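Local coordinates for protein 2-oxo-1,2-dihydroquinoline 8-monooxygenase, oxygenase component (Pseudomonas putida, PDB 1Z02) that probably hydroxylates 2-oxo-1,2-dihydroquinoline at carbon 8, using a Rieske [2Fe-2S] cluster to feed electrons to a mononuclear iron centre, at residues A47-E52 with N145-V150; V77-D82 with Y139-V144; W209-E214 with A371-Y376. All coordinates share one frame; numbering follows the deposited sequence.

How the interactions relate
Followed from the N terminus, the chain first enters interaction 1 through 47-52, then interaction 2 through 77-82. Residues 139-144 return to close interaction 2, and 145-150 close interaction 1 directly afterwards, so the smaller loop nests inside the larger. Strands 141-144 and 147-152 are sheet neighbours, and Thr50 bonds to Glu143, so the two contacts touch. Interaction 1 pairs strands within that sheet, while interaction 2 sets its edge against strand 76-81 of a second sheet. Interaction 3 comes later in series, closing a long loop by packing two helices near the mononuclear iron; its centre lies about 26 Å from that of interaction 1 and about 29 Å from that of interaction 2.

Interaction 1 of 3, residues A47-E52 with N145-V150; sequences ALFTHE and NGMIFV
Phe49 and Met147 lie side by side and point the same way, the sulfur reaching the ring rim with SD 3.7 Å from CE2. Seen from the ring centroid, SD stands 59° off the normal, an oblique Met-aromatic contact. In the Met147 chain the bend at chi2 (-73°) brings SD beside the ring. Met suits this place because its flexible, polarisable chain can follow the outline of the ring. The same ring meets Gly146 O at its edge.

Next along the strands, Ile148 O takes a nearly straight bond from Ala47 N (2.7 Å, 167°), while Ile148 N donates to Leu48 O at 3.0 Å. Ala47 and Leu48 therefore both face Ile148, a classic beta bulge in this antiparallel pairing of strands 43-49 and 147-152. Beside it Ala47 CB is pressed to 3.4 Å from Val150 CG2, closer than carbons usually sit, so a methyl is about all this place admits.

At the other end Thr50 N donates to Gly146 O at 2.8 Å, coming from above the carbonyl plane. Thr50 OG1 bonds to Glu143, and a water that donates to OG1 also accepts from Gly146 N, adding a water bridge between Thr50 and Gly146 beside their direct bond. The backbone of Asn145 and Gly146 follows a type I' turn, which joins strand 147-152 to strand 141-144; at the positive phi of Gly146 a CB would jam against the preceding carbonyl.

Further out, in the 3-10 turn that follows the strand, Glu52 bonds to both ends of Phe49: OE1 accepts from Phe49 N at 2.8 Å through its anti lone pair, and Glu52 N donates to Phe49 O. Glu52 is itself positioned by His202 and by a salt bridge to Lys438, while Trp329 meets the Phe49 ring.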
loop_
_atom_site.group_PDB
_atom_site.type_symbol
_atom_site.label_atom_id
_atom_site.label_comp_id
_atom_site.label_asym_id
_atom_site.label_seq_id
_atom_site.Cartn_x
_atom_site.Cartn_y
_atom_site.Cartn_z
ATOM N N ALA A 47 11.431 -12.919 -22.495
ATOM C CA ALA A 47 10.208 -13.180 -21.743
ATOM C C ALA A 47 10.370 -14.292 -20.714
ATOM O O ALA A 47 9.987 -14.144 -19.545
ATOM C CB ALA A 47 9.064 -13.532 -22.707
ATOM N N LEU A 48 10.926 -15.415 -21.155
ATOM C CA LEU A 48 11.111 -16.569 -20.279
ATOM C C LEU A 48 12.223 -17.443 -20.821
ATOM O O LEU A 48 12.553 -17.361 -21.999
ATOM C CB LEU A 48 9.827 -17.412 -20.237
ATOM C CG LEU A 48 8.539 -16.845 -19.636
ATOM C CD1 LEU A 48 7.365 -17.718 -20.032
ATOM C CD2 LEU A 48 8.671 -16.764 -18.129
ATOM N N PHE A 49 12.812 -18.259 -19.956
ATOM C CA PHE A 49 13.829 -19.198 -20.396
ATOM C C PHE A 49 13.011 -20.331 -21.000
ATOM O O PHE A 49 11.864 -20.555 -20.610
ATOM C CB PHE A 49 14.639 -19.743 -19.217
ATOM C CG PHE A 49 15.697 -18.801 -18.711
ATOM C CD1 PHE A 49 15.615 -18.274 -17.423
ATOM C CD2 PHE A 49 16.785 -18.455 -19.514
ATOM C CE1 PHE A 49 16.603 -17.410 -16.936
ATOM C CE2 PHE A 49 17.782 -17.589 -19.039
ATOM C CZ PHE A 49 17.687 -17.067 -17.743
ATOM N N THR A 50 13.585 -21.045 -21.953
ATOM C CA THR A 50 12.885 -22.147 -22.582
ATOM C C THR A 50 12.366 -23.147 -21.548
ATOM O O THR A 50 11.253 -23.660 -21.678
ATOM C CB THR A 50 13.817 -22.855 -23.592
ATOM O OG1 THR A 50 14.063 -21.979 -24.704
ATOM C CG2 THR A 50 13.202 -24.147 -24.093
ATOM N N HIS A 51 13.160 -23.406 -20.513
ATOM C CA HIS A 51 12.754 -24.363 -19.489
ATOM C C HIS A 51 11.552 -23.896 -18.670
ATOM O O HIS A 51 10.962 -24.675 -17.921
ATOM C CB HIS A 51 13.940 -24.715 -18.575
ATOM C CG HIS A 51 14.465 -23.568 -17.770
ATOM N ND1 HIS A 51 13.782 -23.032 -16.697
ATOM C CD2 HIS A 51 15.630 -22.882 -17.853
ATOM C CE1 HIS A 51 14.505 -22.070 -16.154
ATOM N NE2 HIS A 51 15.632 -21.959 -16.837
ATOM N N GLU A 52 11.169 -22.633 -18.829
ATOM C CA GLU A 52 10.023 -22.111 -18.098
ATOM C C GLU A 52 8.722 -22.296 -18.871
ATOM O O GLU A 52 7.656 -21.908 -18.394
ATOM C CB GLU A 52 10.222 -20.631 -17.793
ATOM C CG GLU A 52 11.260 -20.351 -16.737
ATOM C CD GLU A 52 11.417 -18.868 -16.456
ATOM O OE1 GLU A 52 11.979 -18.161 -17.313
ATOM O OE2 GLU A 52 10.974 -18.408 -15.379
ATOM N N ASN A 145 18.314 -20.776 -28.549
ATOM C CA ASN A 145 19.259 -21.275 -27.552
ATOM C C ASN A 145 18.864 -21.101 -26.081
ATOM O O ASN A 145 19.639 -20.576 -25.271
ATOM C CB ASN A 145 20.644 -20.662 -27.797
ATOM C CG ASN A 145 21.249 -21.111 -29.117
ATOM O OD1 ASN A 145 21.166 -22.285 -29.471
ATOM N ND2 ASN A 145 21.863 -20.182 -29.847
ATOM N N GLY A 146 17.666 -21.570 -25.744
ATOM C CA GLY A 146 17.189 -21.490 -24.372
ATOM C C GLY A 146 16.522 -20.191 -23.953
ATOM O O GLY A 146 16.076 -20.069 -22.805
ATOM N N MET A 147 16.439 -19.231 -24.875
ATOM C CA MET A 147 15.834 -17.925 -24.602
ATOM C C MET A 147 14.595 -17.678 -25.452
ATOM O O MET A 147 14.612 -17.894 -26.663
ATOM C CB MET A 147 16.828 -16.801 -24.907
ATOM C CG MET A 147 18.059 -16.728 -24.037
ATOM S SD MET A 147 17.699 -16.147 -22.399
ATOM C CE MET A 147 17.476 -14.364 -22.682
ATOM N N ILE A 148 13.530 -17.204 -24.815
ATOM C CA ILE A 148 12.294 -16.887 -25.519
ATOM C C ILE A 148 12.118 -15.366 -25.526
ATOM O O ILE A 148 11.793 -14.773 -24.493
ATOM C CB ILE A 148 11.051 -17.510 -24.832
ATOM C CG1 ILE A 148 11.118 -19.039 -24.904
ATOM C CG2 ILE A 148 9.772 -17.024 -25.525
ATOM C CD1 ILE A 148 9.939 -19.738 -24.267
ATOM N N PHE A 149 12.346 -14.735 -26.676
ATOM C CA PHE A 149 12.189 -13.285 -26.790
ATOM C C PHE A 149 10.821 -12.945 -27.371
ATOM O O PHE A 149 10.300 -13.664 -28.225
ATOM C CB PHE A 149 13.272 -12.665 -27.687
ATOM C CG PHE A 149 14.670 -12.823 -27.158
ATOM C CD1 PHE A 149 15.416 -13.969 -27.438
ATOM C CD2 PHE A 149 15.243 -11.826 -26.374
ATOM C CE1 PHE A 149 16.719 -14.113 -26.941
ATOM C CE2 PHE A 149 16.531 -11.956 -25.875
ATOM C CZ PHE A 149 17.275 -13.105 -26.159
ATOM N N VAL A 150 10.237 -11.854 -26.892
ATOM C CA VAL A 150 8.933 -11.416 -27.371
ATOM C C VAL A 150 9.042 -9.964 -27.788
ATOM O O VAL A 150 9.740 -9.180 -27.143
ATOM C CB VAL A 150 7.843 -11.538 -26.271
ATOM C CG1 VAL A 150 6.514 -11.045 -26.795
ATOM C CG2 VAL A 150 7.706 -12.979 -25.829
HETATM O O HOH W 1 15.696 -22.706 -27.363
#

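Interaction 2 of 3, residues V77-D82 with Y139-V144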
loop_
_atom_site.group_PDB
_atom_site.type_symbol
_atom_site.label_atom_id
_atom_site.label_comp_id
_atom_site.label_asym_id
_atom_site.label_seq_id
_atom_site.Cartn_x
_atom_site.Cartn_y
_atom_site.Cartn_z
ATOM N N VAL A 77 6.254 -21.554 -29.645
ATOM C CA VAL A 77 5.688 -20.665 -28.627
ATOM C C VAL A 77 4.938 -19.485 -29.239
ATOM O O VAL A 77 5.425 -18.842 -30.172
ATOM C CB VAL A 77 6.791 -20.087 -27.706
ATOM C CG1 VAL A 77 6.183 -19.166 -26.667
ATOM C CG2 VAL A 77 7.534 -21.209 -27.025
ATOM N N PHE A 78 3.757 -19.199 -28.700
ATOM C CA PHE A 78 2.942 -18.083 -29.171
ATOM C C PHE A 78 2.708 -17.117 -28.023
ATOM O O PHE A 78 2.666 -17.522 -26.862
ATOM C CB PHE A 78 1.589 -18.574 -29.703
ATOM C CG PHE A 78 1.702 -19.453 -30.915
ATOM C CD1 PHE A 78 2.005 -20.805 -30.787
ATOM C CD2 PHE A 78 1.552 -18.918 -32.190
ATOM C CE1 PHE A 78 2.159 -21.610 -31.910
ATOM C CE2 PHE A 78 1.707 -19.716 -33.323
ATOM C CZ PHE A 78 2.011 -21.064 -33.181
ATOM N N ALA A 79 2.552 -15.838 -28.343
ATOM C CA ALA A 79 2.311 -14.834 -27.310
ATOM C C ALA A 79 1.136 -13.944 -27.714
ATOM O O ALA A 79 1.060 -13.508 -28.861
ATOM C CB ALA A 79 3.564 -13.999 -27.102
ATOM N N LEU A 80 0.226 -13.700 -26.768
ATOM C CA LEU A 80 -0.954 -12.857 -26.969
ATOM C C LEU A 80 -1.090 -11.961 -25.739
ATOM O O LEU A 80 -0.381 -12.149 -24.741
ATOM C CB LEU A 80 -2.230 -13.701 -27.104
ATOM C CG LEU A 80 -2.447 -14.612 -28.312
ATOM C CD1 LEU A 80 -1.462 -15.761 -28.269
ATOM C CD2 LEU A 80 -3.880 -15.150 -28.294
ATOM N N LYS A 81 -1.990 -10.986 -25.808
ATOM C CA LYS A 81 -2.188 -10.107 -24.668
ATOM C C LYS A 81 -2.985 -10.877 -23.630
ATOM O O LYS A 81 -4.030 -11.447 -23.940
ATOM C CB LYS A 81 -2.948 -8.846 -25.061
ATOM C CG LYS A 81 -3.079 -7.867 -23.909
ATOM C CD LYS A 81 -3.924 -6.661 -24.305
ATOM C CE LYS A 81 -3.216 -5.772 -25.325
ATOM N NZ LYS A 81 -4.029 -4.558 -25.633
ATOM N N ASP A 82 -2.484 -10.891 -22.399
ATOM C CA ASP A 82 -3.125 -11.617 -21.304
ATOM C C ASP A 82 -4.315 -10.823 -20.767
ATOM O O ASP A 82 -4.322 -10.395 -19.600
ATOM C CB ASP A 82 -2.102 -11.862 -20.190
ATOM C CG ASP A 82 -2.525 -12.966 -19.234
ATOM O OD1 ASP A 82 -1.858 -13.111 -18.191
ATOM O OD2 ASP A 82 -3.512 -13.681 -19.534
ATOM N N TYR A 139 1.904 -10.951 -30.162
ATOM C CA TYR A 139 3.268 -10.467 -29.993
ATOM C C TYR A 139 4.245 -11.446 -30.633
ATOM O O TYR A 139 4.297 -12.622 -30.270
ATOM C CB TYR A 139 3.586 -10.282 -28.509
ATOM C CG TYR A 139 2.628 -9.332 -27.836
ATOM C CD1 TYR A 139 1.522 -9.806 -27.139
ATOM C CD2 TYR A 139 2.776 -7.954 -27.977
ATOM C CE1 TYR A 139 0.585 -8.929 -26.605
ATOM C CE2 TYR A 139 1.843 -7.072 -27.449
ATOM C CZ TYR A 139 0.752 -7.569 -26.765
ATOM O OH TYR A 139 -0.175 -6.696 -26.246
ATOM N N PRO A 140 5.032 -10.969 -31.610
ATOM C CA PRO A 140 5.999 -11.833 -32.290
ATOM C C PRO A 140 6.954 -12.492 -31.310
ATOM O O PRO A 140 7.456 -11.837 -30.403
ATOM C CB PRO A 140 6.727 -10.873 -33.228
ATOM C CG PRO A 140 5.698 -9.852 -33.544
ATOM C CD PRO A 140 5.035 -9.615 -32.195
ATOM N N VAL A 141 7.202 -13.782 -31.503
ATOM C CA VAL A 141 8.107 -14.516 -30.639
ATOM C C VAL A 141 9.296 -15.046 -31.412
ATOM O O VAL A 141 9.164 -15.510 -32.545
ATOM C CB VAL A 141 7.407 -15.728 -29.987
ATOM C CG1 VAL A 141 8.407 -16.550 -29.188
ATOM C CG2 VAL A 141 6.275 -15.252 -29.085
ATOM N N HIS A 142 10.460 -14.975 -30.783
ATOM C CA HIS A 142 11.677 -15.490 -31.373
ATOM C C HIS A 142 12.445 -16.233 -30.283
ATOM O O HIS A 142 13.092 -15.619 -29.432
ATOM C CB HIS A 142 12.524 -14.358 -31.947
ATOM C CG HIS A 142 13.734 -14.837 -32.682
ATOM N ND1 HIS A 142 14.334 -14.121 -33.686
ATOM C CD2 HIS A 142 14.466 -15.963 -32.558
ATOM C CE1 HIS A 142 15.378 -14.782 -34.148
ATOM N NE2 HIS A 142 15.481 -15.906 -33.477
ATOM N N GLU A 143 12.358 -17.558 -30.315
ATOM C CA GLU A 143 13.035 -18.408 -29.342
ATOM C C GLU A 143 14.353 -18.914 -29.928
ATOM O O GLU A 143 14.395 -19.375 -31.072
ATOM C CB GLU A 143 12.138 -19.595 -28.981
ATOM C CG GLU A 143 12.701 -20.502 -27.889
ATOM C CD GLU A 143 11.755 -21.615 -27.527
ATOM O OE1 GLU A 143 11.964 -22.270 -26.489
ATOM O OE2 GLU A 143 10.797 -21.836 -28.286
ATOM N N VAL A 144 15.421 -18.835 -29.141
ATOM C CA VAL A 144 16.731 -19.271 -29.602
ATOM C C VAL A 144 17.665 -19.619 -28.438
ATOM O O VAL A 144 17.779 -18.866 -27.467
ATOM C CB VAL A 144 17.395 -18.173 -30.479
ATOM C CG1 VAL A 144 17.680 -16.934 -29.640
ATOM C CG2 VAL A 144 18.680 -18.694 -31.100
HETATM O O HOH W 2 9.097 -21.151 -30.240
HETATM O O HOH W 3 3.384 -15.183 -31.049
#
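Tyr139 lays its ring alongside the backbone of Leu80 and Lys81, meeting it with the ring edge: CE1 is 3.4 Å from Lys81 N. Its CG is anti to its own carbonyl carbon (chi1 -58°), a turn that swings the phenol toward the end of strand 76-81. There the hydroxyl meets the aliphatic part of Lys81, with Tyr139 OH 3.3 Å from Lys81 CE. The lysine chain runs extended to its bend at chi3 (-69°), so its methylenes pass the phenol while the ammonium goes on to a salt bridge with Asp155. A long residue suits both tasks.

Ala79 faces the middle of the contact, where its small CB touches both Tyr139 CB and Val141 CG2, the latter 3.6 Å away. Val141 turns its two methyls to different neighbours: CG2 to Ala79, and CG1 to the CB and carbonyl of Val77. Glu143 is extended and crosses Val77 at about a right angle, its OE2 lying 3.6 Å from Val77 CG2. Its other oxygen, OE1, is held by Thr50 and Arg72.

One direct backbone bond joins the segments, Tyr139 N to Ala79 O at 3.0 Å. The same pair is bridged again by a water that accepts from Ala79 N and donates to Tyr139 O; further along, another accepts from Val77 N and donates to Glu143 OE2 (2.7 Å).

Strands 76-81 and 141-144 are edge strands of two separate three-stranded antiparallel sheets, and such packing of small sheets is characteristic of the Rieske domain, whose cluster ligand Cys84 follows closely after Lys81.

Interaction 3 of 3, residues W209-E214 with A371-Y376; sequences WRIACE and AMQNFY
Ile211 and Gln373 mark the closest approach of the two backbones, their CA atoms 7.0 Å apart, where the segments 209-214 and 371-376 run at 134° to each other, N-to-C. The segment axes come no nearer than 9.8 Å, so side chains bridge the gap. Residues 371-376 form a weakly bonded helical end, in which Phe375 N and Tyr376 N reach back three residues to Met372 O and Gln373 O.

Ile211 carries most of the contact, and its branching lets one side chain meet three partners. Its chi1 (-61°) sends CG1 toward Tyr376, and the bend at chi2 sets CD1 over one face of the ring, 3.7 Å from the centroid and 16° off the normal, a CH-pi contact. CG2 points to Met372, pressing on CE at a tight 3.3 Å. The Gln373 amide slides past in the opposite direction, with OE1 3.4 Å from Ile211 CG1 and NE2 equally near Ile211 CB; NE2 is hydrogen-bonded to Asn208 O, so the amide keeps a polar partner although it lies against hydrocarbon. An alanine in place of Ile211 would probably open a gap over the Tyr376 face and give the Met372 methyl freedom to turn.

The Tyr376 hydroxyl bonds to Glu385 and to Arg87 of the second subunit, a residue of the [2Fe-2S] pocket there, and Glu214 makes a salt bridge to the same arginine. This helix pair thus belongs to the catalytic domain of a trimeric Rieske oxygenase and joins helix 209-216 to the helix that bears iron ligand Asp365, at the interface where, as in related Rieske oxygenases, a neighbour's cluster approaches the mononuclear iron.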
loop_
_atom_site.group_PDB
_atom_site.type_symbol
_atom_site.label_atom_id
_atom_site.label_comp_id
_atom_site.label_asym_id
_atom_site.label_seq_id
_atom_site.Cartn_x
_atom_site.Cartn_y
_atom_site.Cartn_z
ATOM N N TRP A 209 13.123 0.701 -14.062
ATOM C CA TRP A 209 14.119 0.070 -14.924
ATOM C C TRP A 209 15.335 0.905 -15.339
ATOM O O TRP A 209 16.441 0.369 -15.433
ATOM C CB TRP A 209 13.454 -0.482 -16.194
ATOM C CG TRP A 209 13.067 0.567 -17.198
ATOM C CD1 TRP A 209 11.942 1.336 -17.193
ATOM C CD2 TRP A 209 13.831 0.977 -18.343
ATOM N NE1 TRP A 209 11.955 2.203 -18.264
ATOM C CE2 TRP A 209 13.101 2.004 -18.984
ATOM C CE3 TRP A 209 15.062 0.578 -18.883
ATOM C CZ2 TRP A 209 13.564 2.638 -20.150
ATOM C CZ3 TRP A 209 15.520 1.211 -20.039
ATOM C CH2 TRP A 209 14.770 2.232 -20.658
ATOM N N ARG A 210 15.135 2.193 -15.606
ATOM C CA ARG A 210 16.224 3.064 -16.032
ATOM C C ARG A 210 17.334 3.145 -14.995
ATOM O O ARG A 210 18.514 3.115 -15.330
ATOM C CB ARG A 210 15.685 4.472 -16.320
ATOM C CG ARG A 210 14.654 4.541 -17.428
ATOM C CD ARG A 210 13.927 5.887 -17.458
ATOM N NE ARG A 210 13.077 6.087 -16.284
ATOM C CZ ARG A 210 12.303 7.150 -16.091
ATOM N NH1 ARG A 210 11.569 7.236 -14.990
ATOM N NH2 ARG A 210 12.257 8.117 -16.999
ATOM N N ILE A 211 16.951 3.244 -13.728
ATOM C CA ILE A 211 17.922 3.340 -12.646
ATOM C C ILE A 211 18.748 2.059 -12.551
ATOM O O ILE A 211 19.927 2.092 -12.231
ATOM C CB ILE A 211 17.217 3.589 -11.302
ATOM C CG1 ILE A 211 16.439 4.906 -11.368
ATOM C CG2 ILE A 211 18.223 3.623 -10.168
ATOM C CD1 ILE A 211 17.268 6.135 -11.817
ATOM N N ALA A 212 18.110 0.926 -12.817
ATOM C CA ALA A 212 18.787 -0.357 -12.779
ATOM C C ALA A 212 19.722 -0.498 -13.985
ATOM O O ALA A 212 20.859 -0.933 -13.848
ATOM C CB ALA A 212 17.756 -1.486 -12.781
ATOM N N CYS A 213 19.228 -0.137 -15.166
ATOM C CA CYS A 213 20.005 -0.230 -16.405
ATOM C C CYS A 213 21.302 0.580 -16.346
ATOM O O CYS A 213 22.366 0.084 -16.721
ATOM C CB CYS A 213 19.162 0.248 -17.601
ATOM S SG CYS A 213 20.041 0.248 -19.211
ATOM N N GLU A 214 21.214 1.822 -15.878
ATOM C CA GLU A 214 22.395 2.676 -15.803
ATOM C C GLU A 214 23.463 2.127 -14.871
ATOM O O GLU A 214 24.657 2.305 -15.110
ATOM C CB GLU A 214 21.995 4.105 -15.417
ATOM C CG GLU A 214 21.135 4.750 -16.507
ATOM C CD GLU A 214 20.751 6.189 -16.247
ATOM O OE1 GLU A 214 19.911 6.709 -17.027
ATOM O OE2 GLU A 214 21.278 6.805 -15.290
ATOM N N ALA A 371 18.557 1.788 -3.531
ATOM C CA ALA A 371 18.916 2.984 -2.771
ATOM C C ALA A 371 18.750 4.302 -3.535
ATOM O O ALA A 371 18.600 5.358 -2.924
ATOM C CB ALA A 371 20.349 2.864 -2.262
ATOM N N MET A 372 18.802 4.238 -4.863
ATOM C CA MET A 372 18.648 5.417 -5.712
ATOM C C MET A 372 17.203 5.708 -6.100
ATOM O O MET A 372 16.870 6.844 -6.428
ATOM C CB MET A 372 19.413 5.240 -7.025
ATOM C CG MET A 372 20.874 5.641 -7.030
ATOM S SD MET A 372 21.484 5.665 -8.743
ATOM C CE MET A 372 21.311 4.041 -9.185
ATOM N N GLN A 373 16.352 4.686 -6.079
ATOM C CA GLN A 373 14.962 4.835 -6.520
ATOM C C GLN A 373 14.103 5.954 -5.931
ATOM O O GLN A 373 13.349 6.595 -6.670
ATOM C CB GLN A 373 14.233 3.491 -6.388
ATOM C CG GLN A 373 14.923 2.319 -7.102
ATOM C CD GLN A 373 14.906 2.427 -8.623
ATOM O OE1 GLN A 373 14.392 3.388 -9.189
ATOM N NE2 GLN A 373 15.467 1.429 -9.288
ATOM N N ASN A 374 14.208 6.210 -4.628
ATOM C CA ASN A 374 13.396 7.259 -3.993
ATOM C C ASN A 374 13.676 8.672 -4.495
ATOM O O ASN A 374 12.804 9.537 -4.466
ATOM C CB ASN A 374 13.586 7.245 -2.470
ATOM C CG ASN A 374 12.795 6.138 -1.780
ATOM O OD1 ASN A 374 13.103 5.769 -0.651
ATOM N ND2 ASN A 374 11.770 5.621 -2.446
ATOM N N PHE A 375 14.897 8.907 -4.946
ATOM C CA PHE A 375 15.291 10.216 -5.437
ATOM C C PHE A 375 14.670 10.504 -6.802
ATOM O O PHE A 375 14.376 11.650 -7.130
ATOM C CB PHE A 375 16.821 10.264 -5.533
ATOM C CG PHE A 375 17.379 11.613 -5.924
ATOM C CD1 PHE A 375 16.994 12.765 -5.252
ATOM C CD2 PHE A 375 18.341 11.714 -6.917
ATOM C CE1 PHE A 375 17.563 14.002 -5.567
ATOM C CE2 PHE A 375 18.919 12.940 -7.239
ATOM C CZ PHE A 375 18.535 14.086 -6.566
ATOM N N TYR A 376 14.434 9.454 -7.579
ATOM C CA TYR A 376 13.904 9.603 -8.929
ATOM C C TYR A 376 12.436 9.350 -9.225
ATOM O O TYR A 376 11.911 9.910 -10.195
ATOM C CB TYR A 376 14.695 8.713 -9.879
ATOM C CG TYR A 376 16.127 9.121 -10.050
ATOM C CD1 TYR A 376 16.514 9.953 -11.099
ATOM C CD2 TYR A 376 17.108 8.665 -9.167
ATOM C CE1 TYR A 376 17.855 10.321 -11.271
ATOM C CE2 TYR A 376 18.445 9.027 -9.328
ATOM C CZ TYR A 376 18.810 9.851 -10.381
ATOM O OH TYR A 376 20.134 10.177 -10.548
#